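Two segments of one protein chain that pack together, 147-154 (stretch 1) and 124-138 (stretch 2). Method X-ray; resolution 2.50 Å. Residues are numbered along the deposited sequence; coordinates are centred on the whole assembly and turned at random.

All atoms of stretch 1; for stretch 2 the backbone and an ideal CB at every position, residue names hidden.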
ATOM      1  N   PRO A 147      -7.086  39.554 -23.540  1.00 24.36           N
ATOM      2  CA  PRO A 147      -8.193  39.542 -24.498  1.00 22.62           C
ATOM      3  C   PRO A 147      -8.744  40.936 -24.696  1.00 23.34           C
ATOM      4  O   PRO A 147      -8.716  41.740 -23.766  1.00 25.19           O
ATOM      5  CB  PRO A 147      -9.213  38.655 -23.805  1.00 21.06           C
ATOM      6  CG  PRO A 147      -8.345  37.635 -23.188  1.00 21.95           C
ATOM      7  CD  PRO A 147      -7.226  38.444 -22.585  1.00 23.04           C
ATOM      8  N   ASP A 148      -9.239  41.224 -25.899  1.00 22.84           N
ATOM      9  CA  ASP A 148      -9.802  42.537 -26.174  1.00 21.63           C
ATOM     10  C   ASP A 148     -11.159  42.607 -25.549  1.00 19.39           C
ATOM     11  O   ASP A 148     -11.655  43.684 -25.296  1.00 20.83           O
ATOM     12  CB  ASP A 148      -9.913  42.816 -27.671  1.00 25.76           C
ATOM     13  CG  ASP A 148      -8.567  43.114 -28.327  1.00 28.16           C
ATOM     14  OD1 ASP A 148      -7.510  43.160 -27.650  1.00 28.47           O
ATOM     15  OD2 ASP A 148      -8.577  43.297 -29.553  1.00 33.05           O
ATOM     16  N   ASP A 149     -11.774  41.448 -25.335  1.00 20.07           N
ATOM     17  CA  ASP A 149     -13.099  41.373 -24.707  1.00 18.25           C
ATOM     18  C   ASP A 149     -13.117  40.482 -23.474  1.00 16.23           C
ATOM     19  O   ASP A 149     -12.566  39.375 -23.493  1.00 13.13           O
ATOM     20  CB  ASP A 149     -14.138  40.849 -25.686  1.00 15.63           C
ATOM     21  CG  ASP A 149     -14.446  41.835 -26.768  1.00 18.72           C
ATOM     22  OD1 ASP A 149     -15.250  42.767 -26.535  1.00 18.02           O
ATOM     23  OD2 ASP A 149     -13.875  41.680 -27.859  1.00 21.39           O
ATOM     24  N   LYS A 150     -13.690  41.002 -22.392  1.00 14.56           N
ATOM     25  CA  LYS A 150     -13.816  40.239 -21.165  1.00 15.38           C
ATOM     26  C   LYS A 150     -14.748  39.042 -21.480  1.00 17.34           C
ATOM     27  O   LYS A 150     -14.406  37.886 -21.219  1.00 19.43           O
ATOM     28  CB  LYS A 150     -14.420  41.118 -20.066  1.00 14.95           C
ATOM     29  CG  LYS A 150     -14.641  40.389 -18.756  1.00 12.44           C
ATOM     30  CD  LYS A 150     -15.264  41.278 -17.709  1.00 13.71           C
ATOM     31  CE  LYS A 150     -15.373  40.507 -16.409  1.00 14.69           C
ATOM     32  NZ  LYS A 150     -15.566  41.379 -15.247  1.00 14.77           N
ATOM     33  N   PHE A 151     -15.892  39.324 -22.098  1.00 14.89           N
ATOM     34  CA  PHE A 151     -16.841  38.278 -22.467  1.00 14.95           C
ATOM     35  C   PHE A 151     -17.705  38.781 -23.626  1.00 17.79           C
ATOM     36  O   PHE A 151     -17.584  39.938 -24.047  1.00 18.24           O
ATOM     37  CB  PHE A 151     -17.736  37.922 -21.259  1.00 12.18           C
ATOM     38  CG  PHE A 151     -18.805  38.937 -20.963  1.00  2.00           C
ATOM     39  CD1 PHE A 151     -18.514  40.076 -20.233  1.00  3.73           C
ATOM     40  CD2 PHE A 151     -20.081  38.779 -21.468  1.00  2.00           C
ATOM     41  CE1 PHE A 151     -19.489  41.059 -20.013  1.00  4.83           C
ATOM     42  CE2 PHE A 151     -21.065  39.751 -21.260  1.00  2.00           C
ATOM     43  CZ  PHE A 151     -20.771  40.891 -20.537  1.00  2.00           C
ATOM     44  N   LYS A 152     -18.599  37.928 -24.110  1.00 18.50           N
ATOM     45  CA  LYS A 152     -19.511  38.289 -25.196  1.00 17.53           C
ATOM     46  C   LYS A 152     -20.791  37.481 -25.022  1.00 16.31           C
ATOM     47  O   LYS A 152     -20.731  36.273 -24.810  1.00 17.03           O
ATOM     48  CB  LYS A 152     -18.864  37.951 -26.539  1.00 18.29           C
ATOM     49  CG  LYS A 152     -18.580  39.142 -27.420  1.00 21.61           C
ATOM     50  CD  LYS A 152     -17.409  38.868 -28.354  1.00 24.97           C
ATOM     51  CE  LYS A 152     -17.378  39.842 -29.528  1.00 27.45           C
ATOM     52  NZ  LYS A 152     -17.372  41.283 -29.108  1.00 32.97           N
ATOM     53  N   TYR A 153     -21.932  38.154 -24.985  1.00 15.99           N
ATOM     54  CA  TYR A 153     -23.212  37.455 -24.852  1.00 20.28           C
ATOM     55  C   TYR A 153     -23.558  36.873 -26.207  1.00 23.12           C
ATOM     56  O   TYR A 153     -23.569  37.585 -27.210  1.00 25.45           O
ATOM     57  CB  TYR A 153     -24.334  38.411 -24.444  1.00 21.73           C
ATOM     58  CG  TYR A 153     -24.378  38.747 -22.981  1.00 23.36           C
ATOM     59  CD1 TYR A 153     -24.350  37.742 -22.017  1.00 21.81           C
ATOM     60  CD2 TYR A 153     -24.476  40.067 -22.559  1.00 22.12           C
ATOM     61  CE1 TYR A 153     -24.421  38.050 -20.667  1.00 25.07           C
ATOM     62  CE2 TYR A 153     -24.547  40.384 -21.213  1.00 24.84           C
ATOM     63  CZ  TYR A 153     -24.520  39.368 -20.271  1.00 23.35           C
ATOM     64  OH  TYR A 153     -24.594  39.674 -18.933  1.00 25.99           O
ATOM     65  N   ILE A 154     -23.872  35.590 -26.253  1.00 23.71           N
ATOM     66  CA  ILE A 154     -24.192  34.976 -27.526  1.00 21.00           C
ATOM     67  C   ILE A 154     -25.430  34.145 -27.360  1.00 21.08           C
ATOM     68  O   ILE A 154     -25.731  33.724 -26.257  1.00 24.63           O
ATOM     69  CB  ILE A 154     -23.038  34.074 -28.012  1.00 19.08           C
ATOM     70  CG1 ILE A 154     -22.861  32.875 -27.074  1.00 16.36           C
ATOM     71  CG2 ILE A 154     -21.749  34.888 -28.114  1.00 16.17           C
ATOM     72  CD1 ILE A 154     -21.948  31.775 -27.619  1.00 14.63           C
ATOM     73  N   UNK A 124     -22.373  34.101 -14.295  1.00 17.81           N
ATOM     74  CA  UNK A 124     -21.958  35.505 -14.240  1.00 16.37           C
ATOM     75  C   UNK A 124     -22.976  36.521 -14.735  1.00 16.39           C
ATOM     76  O   UNK A 124     -22.825  37.712 -14.468  1.00 15.36           O
ATOM     77  CB  UNK A 124     -20.676  35.674 -15.057  1.00 16.37           C
ATOM     78  N   UNK A 125     -24.037  36.061 -15.390  1.00 16.51           N
ATOM     79  CA  UNK A 125     -25.058  36.975 -15.908  1.00 18.81           C
ATOM     80  C   UNK A 125     -25.899  37.592 -14.803  1.00 19.82           C
ATOM     81  O   UNK A 125     -26.017  37.025 -13.714  1.00 24.50           O
ATOM     82  CB  UNK A 125     -25.969  36.240 -16.893  1.00 18.81           C
ATOM     83  N   UNK A 126     -26.451  38.771 -15.068  1.00 18.88           N
ATOM     84  CA  UNK A 126     -27.299  39.425 -14.092  1.00 18.43           C
ATOM     85  C   UNK A 126     -26.544  39.804 -12.842  1.00 23.82           C
ATOM     86  O   UNK A 126     -27.150  40.222 -11.833  1.00 24.88           O
ATOM     87  CB  UNK A 126     -28.479  38.522 -13.729  1.00 18.43           C
ATOM     88  N   UNK A 127     -25.220  39.655 -12.906  1.00 22.51           N
ATOM     89  CA  UNK A 127     -24.356  39.993 -11.801  1.00 20.38           C
ATOM     90  C   UNK A 127     -23.500  41.131 -12.302  1.00 21.74           C
ATOM     91  O   UNK A 127     -23.392  41.365 -13.502  1.00 21.20           O
ATOM     92  CB  UNK A 127     -23.522  38.803 -11.322  1.00 20.38           C
ATOM     93  N   UNK A 128     -22.889  41.841 -11.367  1.00 24.00           N
ATOM     94  CA  UNK A 128     -22.030  42.947 -11.706  1.00 20.36           C
ATOM     95  C   UNK A 128     -20.821  42.393 -12.402  1.00 19.25           C
ATOM     96  O   UNK A 128     -20.033  43.156 -12.952  1.00 24.10           O
ATOM     97  CB  UNK A 128     -21.639  43.762 -10.471  1.00 20.36           C
ATOM     98  N   UNK A 129     -20.669  41.072 -12.381  1.00 16.62           N
ATOM     99  CA  UNK A 129     -19.540  40.421 -13.047  1.00 17.54           C
ATOM    100  C   UNK A 129     -19.645  40.517 -14.579  1.00 16.31           C
ATOM    101  O   UNK A 129     -18.722  40.127 -15.287  1.00 14.80           O
ATOM    102  CB  UNK A 129     -19.461  38.954 -12.621  1.00 17.54           C
ATOM    103  N   UNK A 130     -20.812  40.937 -15.074  1.00 15.51           N
ATOM    104  CA  UNK A 130     -21.013  41.145 -16.500  1.00 15.94           C
ATOM    105  C   UNK A 130     -21.310  42.629 -16.715  1.00 19.59           C
ATOM    106  O   UNK A 130     -21.029  43.197 -17.779  1.00 24.39           O
ATOM    107  CB  UNK A 130     -22.141  40.264 -17.040  1.00 15.94           C
ATOM    108  N   UNK A 131     -21.884  43.261 -15.704  1.00 17.95           N
ATOM    109  CA  UNK A 131     -22.189  44.672 -15.798  1.00 19.78           C
ATOM    110  C   UNK A 131     -20.973  45.570 -15.608  1.00 19.49           C
ATOM    111  O   UNK A 131     -21.100  46.774 -15.785  1.00 21.50           O
ATOM    112  CB  UNK A 131     -23.257  45.032 -14.763  1.00 19.78           C
ATOM    113  N   UNK A 132     -19.827  45.019 -15.212  1.00 17.95           N
ATOM    114  CA  UNK A 132     -18.622  45.826 -14.988  1.00 18.82           C
ATOM    115  C   UNK A 132     -17.342  45.160 -15.491  1.00 20.11           C
ATOM    116  O   UNK A 132     -17.053  44.017 -15.127  1.00 21.70           O
ATOM    117  CB  UNK A 132     -18.478  46.129 -13.495  1.00 18.82           C
ATOM    118  N   UNK A 133     -16.560  45.876 -16.304  1.00 20.29           N
ATOM    119  CA  UNK A 133     -15.275  45.353 -16.781  1.00 17.09           C
ATOM    120  C   UNK A 133     -14.188  45.986 -15.927  1.00 13.64           C
ATOM    121  O   UNK A 133     -14.194  47.192 -15.675  1.00 11.15           O
ATOM    122  CB  UNK A 133     -15.056  45.645 -18.267  1.00 17.09           C
ATOM    123  N   UNK A 134     -13.260  45.166 -15.476  1.00 13.45           N
ATOM    124  CA  UNK A 134     -12.171  45.667 -14.657  1.00 15.93           C
ATOM    125  C   UNK A 134     -11.203  46.360 -15.585  1.00 14.79           C
ATOM    126  O   UNK A 134     -10.778  47.479 -15.336  1.00 16.86           O
ATOM    127  CB  UNK A 134     -11.489  44.550 -13.864  1.00 15.93           C
ATOM    128  N   UNK A 135     -10.838  45.653 -16.648  1.00 14.54           N
ATOM    129  CA  UNK A 135      -9.947  46.166 -17.679  1.00 10.65           C
ATOM    130  C   UNK A 135     -10.875  46.507 -18.833  1.00  8.17           C
ATOM    131  O   UNK A 135     -11.572  45.643 -19.353  1.00 10.14           O
ATOM    132  CB  UNK A 135      -8.856  45.169 -18.074  1.00 10.65           C
ATOM    133  N   UNK A 136     -10.992  47.789 -19.133  1.00 10.02           N
ATOM    134  CA  UNK A 136     -11.858  48.242 -20.209  1.00 12.59           C
ATOM    135  C   UNK A 136     -11.396  47.762 -21.600  1.00 14.40           C
ATOM    136  O   UNK A 136     -10.227  47.394 -21.811  1.00  8.50           O
ATOM    137  CB  UNK A 136     -11.932  49.770 -20.188  1.00 12.59           C
ATOM    138  N   UNK A 137     -12.324  47.781 -22.551  1.00 16.97           N
ATOM    139  CA  UNK A 137     -12.020  47.379 -23.915  1.00 21.98           C
ATOM    140  C   UNK A 137     -10.888  48.278 -24.393  1.00 21.86           C
ATOM    141  O   UNK A 137      -9.942  47.810 -25.017  1.00 24.20           O
ATOM    142  CB  UNK A 137     -13.246  47.476 -24.826  1.00 21.98           C
ATOM    143  N   UNK A 138     -10.944  49.545 -23.988  1.00 22.08           N
ATOM    144  CA  UNK A 138      -9.938  50.532 -24.358  1.00 22.28           C
ATOM    145  C   UNK A 138      -8.556  50.174 -23.841  1.00 20.55           C
ATOM    146  O   UNK A 138      -7.569  50.274 -24.568  1.00 24.51           O
ATOM    147  CB  UNK A 138     -10.341  51.912 -23.834  1.00 22.28           C
TER

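Position 124 opens a turn with positive phi (81°), a conformation glycine adopts most easily, yet its CA-to-CB bond points toward stretch 1. No atom there lies within 5.5 Å of the ideal CB, so a long side chain has room. The residue is M124, whose CE lies 5.1 Å from F151 CB. At 125 the CB points sideways, 4.2 Å from Y153 OH; small or flexible polar residues would fit. It is Q125, whose CB keeps that 4.2 Å distance to Y153 OH while the end of the side chain leads away. Position 126 again has positive phi (65°), which by itself favours glycine; its ideal CB points away from stretch 1. G126 is found.

Position 127 precedes a short helix, where serine, threonine, aspartate or asparagine commonly caps a free backbone NH. S127 does so, accepting from the backbone N of 129. Position 128 is out of reach of stretch 1 and leaves the choice open; it is G128. At 129 the ideal CB sits 5.3 Å from K150 NZ, too far to demand a particular partner. The residue is L129, and its backbone O receives a weak hydrogen bond from K150 NZ at 3.4 Å.

Position 130 is more demanding. Its ideal CB is 3.2 Å from Y153 OH, which is tight, and 3.8 Å from F151 CZ, so a compact side chain with a polar atom for the hydroxyl and a carbon for the ring would suit; serine or threonine are candidates. T130 meets both needs. OG1 hydrogen-bonds with Y153 OH at 2.9 Å, while CG2 lies over one face of the F151 ring, 4.3 Å from its centroid, in a CH-pi contact.

The CB at 131 points away, so a polar residue is reasonable, and D131 makes no contact with stretch 1. That of 132 also points away, leaving the side chain little constrained, but its backbone O faces the extended lysine of stretch 1. In the deposited E132, this O accepts a hydrogen bond from K150 NZ at 3.0 Å.

Position 133 looks onto the K150 side chain, with its ideal CB 4.4 Å from K150 CD. A long apolar or aromatic residue could cover that aliphatic chain. W133 lays its six-membered ring against it: K150 CB stands 3.7 Å from the ring centroid, 11° off the normal. W133 NE1 also approaches F151 CE1 at 3.6 Å, the two rings being inclined at 53°.

At 134 the ideal CB is 5.3 Å from K150 NZ, and a small residue suffices; it is G134. At 135 stretch 1 offers the CB no neighbour, so many side chains would do; it is I135. Position 136 precedes a helix and suits a capping residue; S136 caps a backbone N just past the stretch.

At 137 the ideal CB is 4.1 Å from D148 O and 5.4 Å from D149 OD1, so a lysine or arginine could answer the carboxylate. K137 curls round to do so: its NZ forms a salt bridge with D149 OD1 at 3.4 Å, and its CE packs 2.9 Å from D148 O. Position 138 points away, suiting a polar residue; E138 is found.

Stretch 2 (124-138) MQGSGLTDEWGISKE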
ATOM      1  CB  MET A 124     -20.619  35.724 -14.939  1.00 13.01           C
ATOM      2  CG  MET A 124     -19.471  34.949 -14.336  1.00 16.37           C
ATOM      3  SD  MET A 124     -17.860  35.288 -15.104  1.00 16.98           S
ATOM      4  CE  MET A 124     -18.358  36.290 -16.445  1.00 20.83           C
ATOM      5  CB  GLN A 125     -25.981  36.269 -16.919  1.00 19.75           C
ATOM      6  CG  GLN A 125     -26.938  35.233 -16.347  1.00 18.38           C
ATOM      7  CD  GLN A 125     -26.314  33.854 -16.188  1.00 22.64           C
ATOM      8  OE1 GLN A 125     -25.102  33.688 -16.309  1.00 25.31           O
ATOM      9  NE2 GLN A 125     -27.146  32.854 -15.927  1.00 21.37           N
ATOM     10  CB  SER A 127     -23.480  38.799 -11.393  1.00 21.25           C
ATOM     11  OG  SER A 127     -22.210  38.781 -12.041  1.00 18.53           O
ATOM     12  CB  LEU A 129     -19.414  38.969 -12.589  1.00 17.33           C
ATOM     13  CG  LEU A 129     -18.868  38.860 -11.173  1.00 16.91           C
ATOM     14  CD1 LEU A 129     -19.454  37.666 -10.459  1.00 16.17           C
ATOM     15  CD2 LEU A 129     -17.357  38.764 -11.239  1.00 21.26           C
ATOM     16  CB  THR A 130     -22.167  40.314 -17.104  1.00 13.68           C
ATOM     17  OG1 THR A 130     -23.407  40.574 -16.417  1.00 13.03           O
ATOM     18  CG2 THR A 130     -21.815  38.840 -17.129  1.00  7.00           C
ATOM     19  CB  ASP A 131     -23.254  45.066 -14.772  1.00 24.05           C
ATOM     20  CG  ASP A 131     -24.600  44.442 -15.054  1.00 28.23           C
ATOM     21  OD1 ASP A 131     -24.644  43.306 -15.587  1.00 34.09           O
ATOM     22  OD2 ASP A 131     -25.620  45.095 -14.735  1.00 30.83           O
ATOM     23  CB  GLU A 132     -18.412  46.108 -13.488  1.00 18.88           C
ATOM     24  CG  GLU A 132     -19.480  46.920 -12.768  1.00 22.66           C
ATOM     25  CD  GLU A 132     -19.578  48.381 -13.219  1.00 27.47           C
ATOM     26  OE1 GLU A 132     -18.556  49.109 -13.236  1.00 30.72           O
ATOM     27  OE2 GLU A 132     -20.706  48.818 -13.530  1.00 28.21           O
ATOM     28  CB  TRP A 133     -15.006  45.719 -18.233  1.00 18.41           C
ATOM     29  CG  TRP A 133     -15.843  45.006 -19.222  1.00 22.58           C
ATOM     30  CD1 TRP A 133     -17.144  44.628 -19.082  1.00 21.11           C
ATOM     31  CD2 TRP A 133     -15.458  44.645 -20.555  1.00 22.81           C
ATOM     32  NE1 TRP A 133     -17.597  44.061 -20.251  1.00 24.12           N
ATOM     33  CE2 TRP A 133     -16.579  44.061 -21.171  1.00 23.52           C
ATOM     34  CE3 TRP A 133     -14.268  44.766 -21.287  1.00 22.75           C
ATOM     35  CZ2 TRP A 133     -16.552  43.603 -22.488  1.00 22.98           C
ATOM     36  CZ3 TRP A 133     -14.241  44.312 -22.596  1.00 21.35           C
ATOM     37  CH2 TRP A 133     -15.373  43.738 -23.179  1.00 23.29           C
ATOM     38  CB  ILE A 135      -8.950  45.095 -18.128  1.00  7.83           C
ATOM     39  CG1 ILE A 135      -8.460  44.326 -16.894  1.00  2.00           C
ATOM     40  CG2 ILE A 135      -7.801  45.761 -18.891  1.00  5.13           C
ATOM     41  CD1 ILE A 135      -7.451  43.234 -17.165  1.00  2.00           C
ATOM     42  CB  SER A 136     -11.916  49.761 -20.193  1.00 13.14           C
ATOM     43  OG  SER A 136     -10.618  50.295 -20.415  1.00 21.79           O
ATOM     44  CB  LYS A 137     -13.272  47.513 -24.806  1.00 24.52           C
ATOM     45  CG  LYS A 137     -13.000  47.637 -26.305  1.00 29.24           C
ATOM     46  CD  LYS A 137     -12.320  46.420 -26.887  1.00 29.51           C
ATOM     47  CE  LYS A 137     -13.320  45.322 -27.085  1.00 33.71           C
ATOM     48  NZ  LYS A 137     -14.416  45.751 -27.975  1.00 36.89           N
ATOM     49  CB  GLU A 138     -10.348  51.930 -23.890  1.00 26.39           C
ATOM     50  CG  GLU A 138      -9.371  53.021 -24.317  1.00 37.31           C
ATOM     51  CD  GLU A 138      -9.869  54.438 -24.023  1.00 44.46           C
ATOM     52  OE1 GLU A 138     -11.067  54.722 -24.279  1.00 46.76           O
ATOM     53  OE2 GLU A 138      -9.050  55.270 -23.560  1.00 46.54           O
TER
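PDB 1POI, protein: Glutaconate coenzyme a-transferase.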